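Local coordinates for beta-2-microglobulin (Ctenopharyngodon idella, PDB 5H5Z), which serves as the light chain of a bony fish MHC class I molecule and probably influences which peptides the complex presents, at residues D77-C81 with T91-E95; Y18-L24 with V69-K75; I25-F31 with Q62-S68. The protein carries 1 engineered substitution. All blocks are in the same frame, centred on the assembly; numbering follows the deposited sequence. Where two conformers were deposited one is given.

Contact 1 of 3, residues D77-C81 with T91-E95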
loop_
_atom_site.group_PDB
_atom_site.type_symbol
_atom_site.label_atom_id
_atom_site.label_comp_id
_atom_site.label_asym_id
_atom_site.label_seq_id
_atom_site.Cartn_x
_atom_site.Cartn_y
_atom_site.Cartn_z
ATOM N N ASP B 77 -10.494 16.587 22.941
ATOM C CA ASP B 77 -10.090 16.787 21.544
ATOM C C ASP B 77 -10.640 15.728 20.591
ATOM O O ASP B 77 -10.617 14.534 20.893
ATOM C CB ASP B 77 -8.563 16.847 21.432
ATOM C CG ASP B 77 -7.969 18.034 22.165
ATOM O OD1 ASP B 77 -8.523 19.150 22.044
ATOM O OD2 ASP B 77 -6.945 17.851 22.863
ATOM N N GLU B 78 -11.128 16.187 19.441
ATOM C CA GLU B 78 -11.628 15.313 18.381
ATOM C C GLU B 78 -10.678 15.304 17.188
ATOM O O GLU B 78 -10.261 16.362 16.712
ATOM C CB GLU B 78 -13.021 15.762 17.924
ATOM C CG GLU B 78 -13.437 15.194 16.572
ATOM C CD GLU B 78 -14.551 15.984 15.913
ATOM O OE1 GLU B 78 -15.709 15.840 16.342
ATOM O OE2 GLU B 78 -14.271 16.737 14.959
ATOM N N TYR B 79 -10.360 14.105 16.705
ATOM C CA TYR B 79 -9.536 13.936 15.509
ATOM C C TYR B 79 -10.327 13.281 14.391
ATOM O O TYR B 79 -11.200 12.444 14.641
ATOM C CB TYR B 79 -8.264 13.149 15.831
ATOM C CG TYR B 79 -7.375 13.893 16.799
ATOM C CD1 TYR B 79 -7.521 13.726 18.177
ATOM C CD2 TYR B 79 -6.408 14.790 16.342
ATOM C CE1 TYR B 79 -6.724 14.423 19.068
ATOM C CE2 TYR B 79 -5.605 15.489 17.227
ATOM C CZ TYR B 79 -5.770 15.301 18.589
ATOM O OH TYR B 79 -4.982 15.993 19.471
ATOM N N SER B 80 -10.026 13.681 13.158
ATOM C CA SER B 80 -10.736 13.175 11.992
ATOM C C SER B 80 -9.887 13.258 10.731
ATOM O O SER B 80 -8.840 13.923 10.703
ATOM C CB SER B 80 -12.080 13.903 11.803
ATOM O OG SER B 80 -11.900 15.292 11.592
ATOM N N CYS B 81 -10.329 12.552 9.697
ATOM C CA CYS B 81 -9.672 12.585 8.403
ATOM C C CYS B 81 -10.713 12.993 7.373
ATOM O O CYS B 81 -11.770 12.358 7.263
ATOM C CB CYS B 81 -9.076 11.212 8.074
ATOM S SG CYS B 81 -8.287 11.076 6.454
ATOM N N THR B 91 -15.775 12.997 5.872
ATOM C CA THR B 91 -14.996 13.172 7.094
ATOM C C THR B 91 -15.249 11.989 8.015
ATOM O O THR B 91 -16.392 11.705 8.364
ATOM C CB THR B 91 -15.348 14.495 7.807
ATOM O OG1 THR B 91 -15.025 15.592 6.949
ATOM C CG2 THR B 91 -14.571 14.646 9.118
ATOM N N ILE B 92 -14.178 11.298 8.391
ATOM C CA ILE B 92 -14.274 10.148 9.289
ATOM C C ILE B 92 -13.590 10.489 10.611
ATOM O O ILE B 92 -12.404 10.815 10.634
ATOM C CB ILE B 92 -13.654 8.880 8.648
ATOM C CG1 ILE B 92 -14.233 8.628 7.245
ATOM C CG2 ILE B 92 -13.826 7.655 9.542
ATOM C CD1 ILE B 92 -15.709 8.284 7.206
ATOM N N VAL B 93 -14.353 10.427 11.701
ATOM C CA VAL B 93 -13.845 10.710 13.043
ATOM C C VAL B 93 -13.070 9.504 13.576
ATOM O O VAL B 93 -13.513 8.361 13.446
ATOM C CB VAL B 93 -14.997 11.083 14.010
ATOM C CG1 VAL B 93 -14.506 11.210 15.450
ATOM C CG2 VAL B 93 -15.670 12.374 13.565
ATOM N N TRP B 94 -11.912 9.770 14.172
ATOM C CA TRP B 94 -11.099 8.733 14.805
ATOM C C TRP B 94 -11.774 8.146 16.046
ATOM O O TRP B 94 -12.161 8.876 16.952
ATOM C CB TRP B 94 -9.734 9.295 15.181
ATOM C CG TRP B 94 -8.899 8.345 15.966
ATOM C CD1 TRP B 94 -8.399 7.148 15.541
ATOM C CD2 TRP B 94 -8.459 8.511 17.315
ATOM N NE1 TRP B 94 -7.677 6.553 16.547
ATOM C CE2 TRP B 94 -7.693 7.370 17.647
ATOM C CE3 TRP B 94 -8.637 9.513 18.279
ATOM C CZ2 TRP B 94 -7.103 7.201 18.904
ATOM C CZ3 TRP B 94 -8.052 9.345 19.530
ATOM C CH2 TRP B 94 -7.291 8.198 19.828
ATOM N N GLU B 95 -11.910 6.822 16.051
ATOM C CA GLU B 95 -12.461 6.058 17.171
ATOM C C GLU B 95 -11.300 5.400 17.910
ATOM O O GLU B 95 -10.558 4.618 17.312
ATOM C CB GLU B 95 -13.419 4.991 16.629
ATOM C CG GLU B 95 -13.757 3.868 17.596
ATOM C CD GLU B 95 -14.565 4.349 18.783
ATOM O OE1 GLU B 95 -15.776 4.613 18.612
ATOM O OE2 GLU B 95 -13.983 4.467 19.881
HETATM O O HOH W 1 -11.489 11.625 17.928
#

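Contact 2 of 3, residues Y18-L24 with V69-K75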
loop_
_atom_site.group_PDB
_atom_site.type_symbol
_atom_site.label_atom_id
_atom_site.label_comp_id
_atom_site.label_asym_id
_atom_site.label_seq_id
_atom_site.Cartn_x
_atom_site.Cartn_y
_atom_site.Cartn_z
ATOM N N TYR B 18 -5.137 8.276 26.332
ATOM C CA TYR B 18 -5.014 9.719 26.546
ATOM C C TYR B 18 -3.702 10.114 27.205
ATOM O O TYR B 18 -3.243 9.455 28.146
ATOM C CB TYR B 18 -6.168 10.257 27.401
ATOM C CG TYR B 18 -7.531 10.191 26.753
ATOM C CD1 TYR B 18 -7.705 10.479 25.396
ATOM C CD2 TYR B 18 -8.655 9.873 27.509
ATOM C CE1 TYR B 18 -8.957 10.425 24.810
ATOM C CE2 TYR B 18 -9.910 9.816 26.929
ATOM C CZ TYR B 18 -10.056 10.095 25.584
ATOM O OH TYR B 18 -11.308 10.041 25.017
ATOM N N GLY B 19 -3.116 11.201 26.711
ATOM C CA GLY B 19 -1.881 11.747 27.269
ATOM C C GLY B 19 -0.609 11.050 26.818
ATOM O O GLY B 19 0.467 11.334 27.338
ATOM N N LYS B 20 -0.734 10.147 25.849
ATOM C CA LYS B 20 0.401 9.385 25.340
ATOM C C LYS B 20 0.721 9.776 23.902
ATOM O O LYS B 20 -0.175 9.838 23.058
ATOM C CB LYS B 20 0.111 7.885 25.427
ATOM C CG LYS B 20 1.302 6.989 25.130
ATOM C CD LYS B 20 0.953 5.522 25.323
ATOM C CE LYS B 20 2.168 4.637 25.093
ATOM N NZ LYS B 20 1.950 3.249 25.591
ATOM N N GLU B 21 2.000 10.041 23.632
ATOM C CA GLU B 21 2.454 10.329 22.270
ATOM C C GLU B 21 2.137 9.148 21.364
ATOM O O GLU B 21 2.379 7.993 21.719
ATOM C CB GLU B 21 3.956 10.648 22.226
ATOM C CG GLU B 21 4.357 11.964 22.883
ATOM C CD GLU B 21 3.927 13.206 22.114
ATOM O OE1 GLU B 21 3.431 13.094 20.969
ATOM O OE2 GLU B 21 4.092 14.313 22.670
ATOM N N ASN B 22 1.585 9.454 20.197
ATOM C CA ASN B 22 1.046 8.447 19.295
ATOM C C ASN B 22 1.135 8.969 17.865
ATOM O O ASN B 22 1.654 10.067 17.629
ATOM C CB ASN B 22 -0.417 8.168 19.675
ATOM C CG ASN B 22 -0.853 6.739 19.383
ATOM O OD1 ASN B 22 -0.397 6.108 18.428
ATOM N ND2 ASN B 22 -1.771 6.230 20.203
ATOM N N THR B 23 0.643 8.182 16.914
ATOM C CA THR B 23 0.579 8.602 15.522
ATOM C C THR B 23 -0.836 8.377 15.000
ATOM O O THR B 23 -1.375 7.278 15.088
ATOM C CB THR B 23 1.615 7.862 14.647
ATOM O OG1 THR B 23 2.927 8.082 15.179
ATOM C CG2 THR B 23 1.582 8.373 13.210
ATOM N N LEU B 24 -1.432 9.444 14.480
ATOM C CA LEU B 24 -2.741 9.378 13.863
ATOM C C LEU B 24 -2.574 9.025 12.394
ATOM O O LEU B 24 -1.825 9.685 11.674
ATOM C CB LEU B 24 -3.449 10.720 14.017
ATOM C CG LEU B 24 -4.843 10.869 13.407
ATOM C CD1 LEU B 24 -5.879 9.980 14.089
ATOM C CD2 LEU B 24 -5.249 12.335 13.459
ATOM N N VAL B 69 0.344 11.818 11.133
ATOM C CA VAL B 69 0.989 12.890 11.884
ATOM C C VAL B 69 1.077 12.486 13.353
ATOM O O VAL B 69 0.263 11.687 13.833
ATOM C CB VAL B 69 0.248 14.247 11.729
ATOM C CG1 VAL B 69 -1.095 14.241 12.452
ATOM C CG2 VAL B 69 1.117 15.403 12.209
ATOM N N SER B 70 2.081 13.014 14.050
ATOM C CA SER B 70 2.197 12.812 15.499
ATOM C C SER B 70 1.014 13.468 16.203
ATOM O O SER B 70 0.590 14.557 15.818
ATOM C CB SER B 70 3.510 13.406 16.018
ATOM O OG SER B 70 3.527 13.445 17.435
ATOM N N PHE B 71 0.478 12.799 17.222
ATOM C CA PHE B 71 -0.583 13.383 18.043
ATOM C C PHE B 71 -0.584 12.798 19.448
ATOM O O PHE B 71 -0.051 11.709 19.681
ATOM C CB PHE B 71 -1.972 13.313 17.357
ATOM C CG PHE B 71 -2.725 12.015 17.553
ATOM C CD1 PHE B 71 -2.099 10.774 17.419
ATOM C CD2 PHE B 71 -4.088 12.041 17.846
ATOM C CE1 PHE B 71 -2.816 9.596 17.591
ATOM C CE2 PHE B 71 -4.813 10.865 18.012
ATOM C CZ PHE B 71 -4.175 9.641 17.888
ATOM N N LYS B 72 -1.149 13.556 20.377
ATOM C CA LYS B 72 -1.296 13.123 21.751
ATOM C C LYS B 72 -2.766 13.319 22.125
ATOM O O LYS B 72 -3.157 14.408 22.545
ATOM C CB LYS B 72 -0.363 13.929 22.661
ATOM C CG LYS B 72 -0.211 13.362 24.066
ATOM C CD LYS B 72 1.008 13.925 24.783
ATOM C CE LYS B 72 0.715 15.272 25.423
ATOM N NZ LYS B 72 1.772 15.662 26.401
ATOM N N PRO B 73 -3.590 12.264 21.947
ATOM C CA PRO B 73 -5.031 12.418 22.183
ATOM C C PRO B 73 -5.374 12.720 23.644
ATOM O O PRO B 73 -4.825 12.100 24.559
ATOM C CB PRO B 73 -5.609 11.064 21.756
ATOM C CG PRO B 73 -4.475 10.103 21.882
ATOM C CD PRO B 73 -3.247 10.889 21.528
ATOM N N GLU B 74 -6.253 13.696 23.841
ATOM C CA GLU B 74 -6.758 14.050 25.168
ATOM C C GLU B 74 -8.284 14.010 25.145
ATOM O O GLU B 74 -8.891 13.972 24.073
ATOM C CB GLU B 74 -6.254 15.434 25.604
ATOM C CG GLU B 74 -4.734 15.609 25.608
ATOM C CD GLU B 74 -4.019 14.903 26.756
ATOM O OE1 GLU B 74 -4.681 14.266 27.599
ATOM O OE2 GLU B 74 -2.774 14.985 26.820
ATOM N N LYS B 75 -8.893 14.014 26.327
ATOM C CA LYS B 75 -10.348 13.877 26.470
ATOM C C LYS B 75 -11.198 14.847 25.647
ATOM O O LYS B 75 -12.189 14.446 25.042
ATOM C CB LYS B 75 -10.763 13.950 27.945
ATOM C CG LYS B 75 -11.373 12.660 28.469
ATOM C CD LYS B 75 -12.773 12.446 27.904
ATOM C CE LYS B 75 -13.075 10.966 27.714
ATOM N NZ LYS B 75 -14.538 10.685 27.619
HETATM O O HOH W 2 3.822 11.334 18.809
#

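Contact 3 of 3, residues I25-F31 with Q62-S68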
loop_
_atom_site.group_PDB
_atom_site.type_symbol
_atom_site.label_atom_id
_atom_site.label_comp_id
_atom_site.label_asym_id
_atom_site.label_seq_id
_atom_site.Cartn_x
_atom_site.Cartn_y
_atom_site.Cartn_z
ATOM N N ILE B 25 -3.283 7.991 11.954
ATOM C CA ILE B 25 -3.126 7.457 10.607
ATOM C C ILE B 25 -4.458 7.415 9.873
ATOM O O ILE B 25 -5.474 6.946 10.416
ATOM C CB ILE B 25 -2.508 6.036 10.635
ATOM C CG1 ILE B 25 -1.150 6.050 11.358
ATOM C CG2 ILE B 25 -2.399 5.469 9.224
ATOM C CD1 ILE B 25 -0.637 4.683 11.761
ATOM N N CYS B 26 -4.453 7.912 8.638
ATOM C CA CYS B 26 -5.604 7.780 7.765
ATOM C C CYS B 26 -5.183 7.034 6.503
ATOM O O CYS B 26 -4.411 7.549 5.698
ATOM C CB CYS B 26 -6.192 9.156 7.447
ATOM S SG CYS B 26 -7.661 9.140 6.404
ATOM N N TYR B 27 -5.678 5.805 6.365
ATOM C CA TYR B 27 -5.395 4.956 5.213
ATOM C C TYR B 27 -6.534 5.055 4.214
ATOM O O TYR B 27 -7.678 4.685 4.513
ATOM C CB TYR B 27 -5.206 3.505 5.654
ATOM C CG TYR B 27 -4.826 2.541 4.546
ATOM C CD1 TYR B 27 -3.760 2.814 3.679
ATOM C CD2 TYR B 27 -5.500 1.334 4.394
ATOM C CE1 TYR B 27 -3.410 1.921 2.677
ATOM C CE2 TYR B 27 -5.154 0.432 3.403
ATOM C CZ TYR B 27 -4.113 0.730 2.546
ATOM O OH TYR B 27 -3.777 -0.168 1.563
ATOM N N VAL B 28 -6.210 5.569 3.033
ATOM C CA VAL B 28 -7.200 5.821 1.989
ATOM C C VAL B 28 -6.881 4.901 0.813
ATOM O O VAL B 28 -5.815 5.011 0.208
ATOM C CB VAL B 28 -7.193 7.309 1.576
ATOM C CG1 VAL B 28 -8.237 7.586 0.501
ATOM C CG2 VAL B 28 -7.434 8.200 2.790
ATOM N N SER B 29 -7.789 3.978 0.505
ATOM C CA SER B 29 -7.474 2.904 -0.435
ATOM C C SER B 29 -8.606 2.626 -1.410
ATOM O O SER B 29 -9.691 3.188 -1.283
ATOM C CB SER B 29 -7.132 1.627 0.334
ATOM O OG SER B 29 -8.257 1.182 1.082
ATOM N N ASN B 30 -8.340 1.756 -2.385
ATOM C CA ASN B 30 -9.359 1.276 -3.320
ATOM C C ASN B 30 -10.002 2.380 -4.167
ATOM O O ASN B 30 -11.188 2.299 -4.497
ATOM C CB ASN B 30 -10.451 0.483 -2.572
ATOM C CG ASN B 30 -9.925 -0.789 -1.926
ATOM O OD1 ASN B 30 -8.839 -1.275 -2.253
ATOM N ND2 ASN B 30 -10.707 -1.343 -1.003
ATOM N N PHE B 31 -9.232 3.404 -4.527
ATOM C CA PHE B 31 -9.813 4.542 -5.243
ATOM C C PHE B 31 -9.230 4.804 -6.631
ATOM O O PHE B 31 -8.063 4.531 -6.886
ATOM C CB PHE B 31 -9.804 5.817 -4.382
ATOM C CG PHE B 31 -8.436 6.401 -4.148
ATOM C CD1 PHE B 31 -7.905 7.346 -5.026
ATOM C CD2 PHE B 31 -7.691 6.037 -3.029
ATOM C CE1 PHE B 31 -6.649 7.897 -4.806
ATOM C CE2 PHE B 31 -6.437 6.582 -2.803
ATOM C CZ PHE B 31 -5.913 7.511 -3.694
ATOM N N GLN B 62 -6.251 -0.113 -8.312
ATOM C CA GLN B 62 -6.789 0.937 -7.450
ATOM C C GLN B 62 -5.688 1.524 -6.566
ATOM O O GLN B 62 -4.789 0.808 -6.112
ATOM C CB GLN B 62 -7.958 0.409 -6.613
ATOM C CG GLN B 62 -9.108 -0.135 -7.458
ATOM C CD GLN B 62 -10.281 -0.653 -6.640
ATOM O OE1 GLN B 62 -11.410 -0.699 -7.126
ATOM N NE2 GLN B 62 -10.019 -1.055 -5.403
ATOM N N PHE B 63 -5.770 2.832 -6.340
ATOM C CA PHE B 63 -4.731 3.585 -5.642
ATOM C C PHE B 63 -4.899 3.541 -4.123
ATOM O O PHE B 63 -6.000 3.340 -3.614
ATOM C CB PHE B 63 -4.748 5.043 -6.113
ATOM C CG PHE B 63 -4.413 5.215 -7.563
ATOM C CD1 PHE B 63 -3.088 5.252 -7.972
ATOM C CD2 PHE B 63 -5.418 5.347 -8.524
ATOM C CE1 PHE B 63 -2.764 5.416 -9.314
ATOM C CE2 PHE B 63 -5.101 5.505 -9.867
ATOM C CZ PHE B 63 -3.770 5.541 -10.261
ATOM N N HIS B 64 -3.797 3.730 -3.405
ATOM C CA HIS B 64 -3.845 3.854 -1.953
ATOM C C HIS B 64 -2.848 4.904 -1.482
ATOM O O HIS B 64 -1.777 5.079 -2.081
ATOM C CB HIS B 64 -3.621 2.505 -1.256
ATOM C CG HIS B 64 -2.263 1.912 -1.492
ATOM N ND1 HIS B 64 -1.252 1.970 -0.557
ATOM C CD2 HIS B 64 -1.754 1.246 -2.555
ATOM C CE1 HIS B 64 -0.178 1.366 -1.034
ATOM N NE2 HIS B 64 -0.456 0.918 -2.246
ATOM N N LEU B 65 -3.229 5.628 -0.435
ATOM C CA LEU B 65 -2.365 6.616 0.194
ATOM C C LEU B 65 -2.510 6.543 1.700
ATOM O O LEU B 65 -3.568 6.187 2.216
ATOM C CB LEU B 65 -2.726 8.031 -0.261
ATOM C CG LEU B 65 -2.468 8.429 -1.712
ATOM C CD1 LEU B 65 -3.231 9.699 -2.037
ATOM C CD2 LEU B 65 -0.975 8.614 -1.991
ATOM N N THR B 66 -1.439 6.888 2.400
ATOM C CA THR B 66 -1.475 6.987 3.850
ATOM C C THR B 66 -1.078 8.398 4.270
ATOM O O THR B 66 -0.028 8.900 3.872
ATOM C CB THR B 66 -0.554 5.942 4.512
ATOM O OG1 THR B 66 -0.922 4.631 4.067
ATOM C CG2 THR B 66 -0.670 6.000 6.031
ATOM N N LYS B 67 -1.942 9.046 5.047
ATOM C CA LYS B 67 -1.587 10.302 5.692
ATOM C C LYS B 67 -1.451 10.058 7.183
ATOM O O LYS B 67 -2.265 9.350 7.770
ATOM C CB LYS B 67 -2.625 11.382 5.422
ATOM C CG LYS B 67 -2.120 12.775 5.749
ATOM C CD LYS B 67 -2.556 13.742 4.671
ATOM C CE LYS B 67 -1.693 14.983 4.634
ATOM N NZ LYS B 67 -2.163 15.894 3.555
ATOM N N SER B 68 -0.413 10.632 7.784
ATOM C CA SER B 68 -0.148 10.435 9.206
ATOM C C SER B 68 0.492 11.674 9.818
ATOM O O SER B 68 1.081 12.490 9.109
ATOM C CB SER B 68 0.744 9.205 9.428
ATOM O OG SER B 68 2.010 9.350 8.795
#

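Contact 1 of 3, residues D77-C81 with T91-E95
Y79 and W94 meet through their first side-chain carbons, CB to CB at 4.2 Å, just where the two strands begin to part. Both rings then pack inward on F71, by different torsions: the tyrosine CG is turned away from its own carbonyl carbon (chi1 -64°), whereas the tryptophan CG points away from its backbone N (chi1 174°). Between the rings, each of which lies edge-to-face with F71, the approach is oblique. This is the close-packed side of the contact. It is continued by C81, whose SG forms the disulfide with C26 across the interior, and by I92, which lies against I8 and V10. The backbones are stitched by three bonds: W94 N reaches Y79 O at 2.8 Å, and C81 and I92 exchange a reciprocal pair, C81 N to I92 O and I92 N to C81 O, both 2.9 Å. Strands 79-85 and 88-93 form the hairpin at one edge of the immunoglobulin C1-set sandwich, and the canonical cysteine sits in the inner of the two. On the other face E78, T91 and V93 are exposed, while S80 stays covered by L41 of strand 36-42. S80 and V93 are a non-hydrogen-bonded pair whose CA atoms come within 4.1 Å, yet their side chains touch lightly, S80 CB standing 4.3 Å from V93 CG2. The T91 methyl CG2 leans on S80 OG at 3.7 Å, and the E78 chain brings CG to a loose 4.3 Å from V93 CG1. Beyond the last direct bond a water bridges the two segments, accepting from Y79 N and donating to W94 O, while E95 heads off to a salt bridge with K188 of the MHC class I antigen chain.

Contact 2 of 3, residues Y18-L24 with V69-K75
The Y18 ring is overlain by the backbone of K75, whose CA sits 4.0 Å from the ring centroid, 16° off its normal. The K75 chain, bent at its middle torsions, runs on along the same ring and brings CE to 3.4 Å from Y18 OH. At the ring's edge lies P73 O, which also takes the N-H of G19 at 2.9 Å, nearly in line with its carbonyl.

The F71 ring is covered on both faces. One receives L24 CB, 3.7 Å from the centroid, and the opposite one receives P73 CD from its own segment. A chi1 of 85° swings the ring back toward the partner strand, against N22, T23 and L24; N22 CB lies 3.5 Å from F71 CE1. Antiparallel pairing underlies this, N22 with F71 and L24 with V69 being hydrogen-bonded pairs. On the outer side a water bridges E21 OE1 and N22 O, donating to both. The E21 and K72 chains cross, with OE2 and NZ 4.6 Å apart, beyond a salt bridge.

Strands 22-31 and 63-71 are the middle pair of one sheet of the immunoglobulin sandwich. N22 OD1 accepts from T23 N and from Y14 N beyond strand 7-12, F71 turns inward to Y79 and W94, and Y18 N binds N273 of the MHC class I antigen chain.

Contact 3 of 3, residues I25-F31 with Q62-S68
F31 and F63 cross at about a right angle: F63 CB sits over one face of the F31 ring, 3.8 Å from its centroid and displaced toward the rim, while L65 CD1 comes to the edge of that ring, 3.8 Å from CZ. The F31 ring is laid against the neighbouring strand by a chi1 of 70°, which keeps CG close to both ends of its own backbone unit. In turn, F31 O lies in the plane of the F63 ring, at its edge. N30 and F31 both face F63, a G1 beta bulge that shifts the register by one; N30 has positive phi (61°), and the F31 N to F63 O bond is weak. Before it, antiparallel strands 22-31 and 63-71 pair regularly in the middle of one sheet of the C1-set sandwich. C26, V28 and L65 face its interior, C26 bonded to C81, and the K67 chain starts on that side before its NZ reaches I38 O. On the other face Y27 presents its ring edge to T66 and H64, CD1 lying 3.4 Å from T66 OG1 and CE1 3.9 Å from H64 ND1. Beside them I25 CG2 meets T66 CG2 at 3.7 Å, and I25 and Y27 pack on N229 and P228 of the MHC class I antigen chain.

From the N terminus, residues 18-21 lead into strand 22-31, whose first residues complete 18-24 and whose remainder forms 25-31. The chain then passes through strands 36-42, 45-46 and 51-57 before strand 63-71 returns antiparallel to pair with it, 72-75 running on past the strand end beside 18-21. Contact 3 closes the shorter loop, of 30 residues, and contact 2 encloses it with a loop of 44; they adjoin where L24 O meets S68 CB. Contact 1 opens afterwards, closing the hairpin of strands 79-85 and 88-93 in the opposite sheet. The sheets are joined by the C26-C81 disulfide between contacts 3 and 1, and by Y79 and W94 of contact 1 packing on F71 and P73 of contact 2.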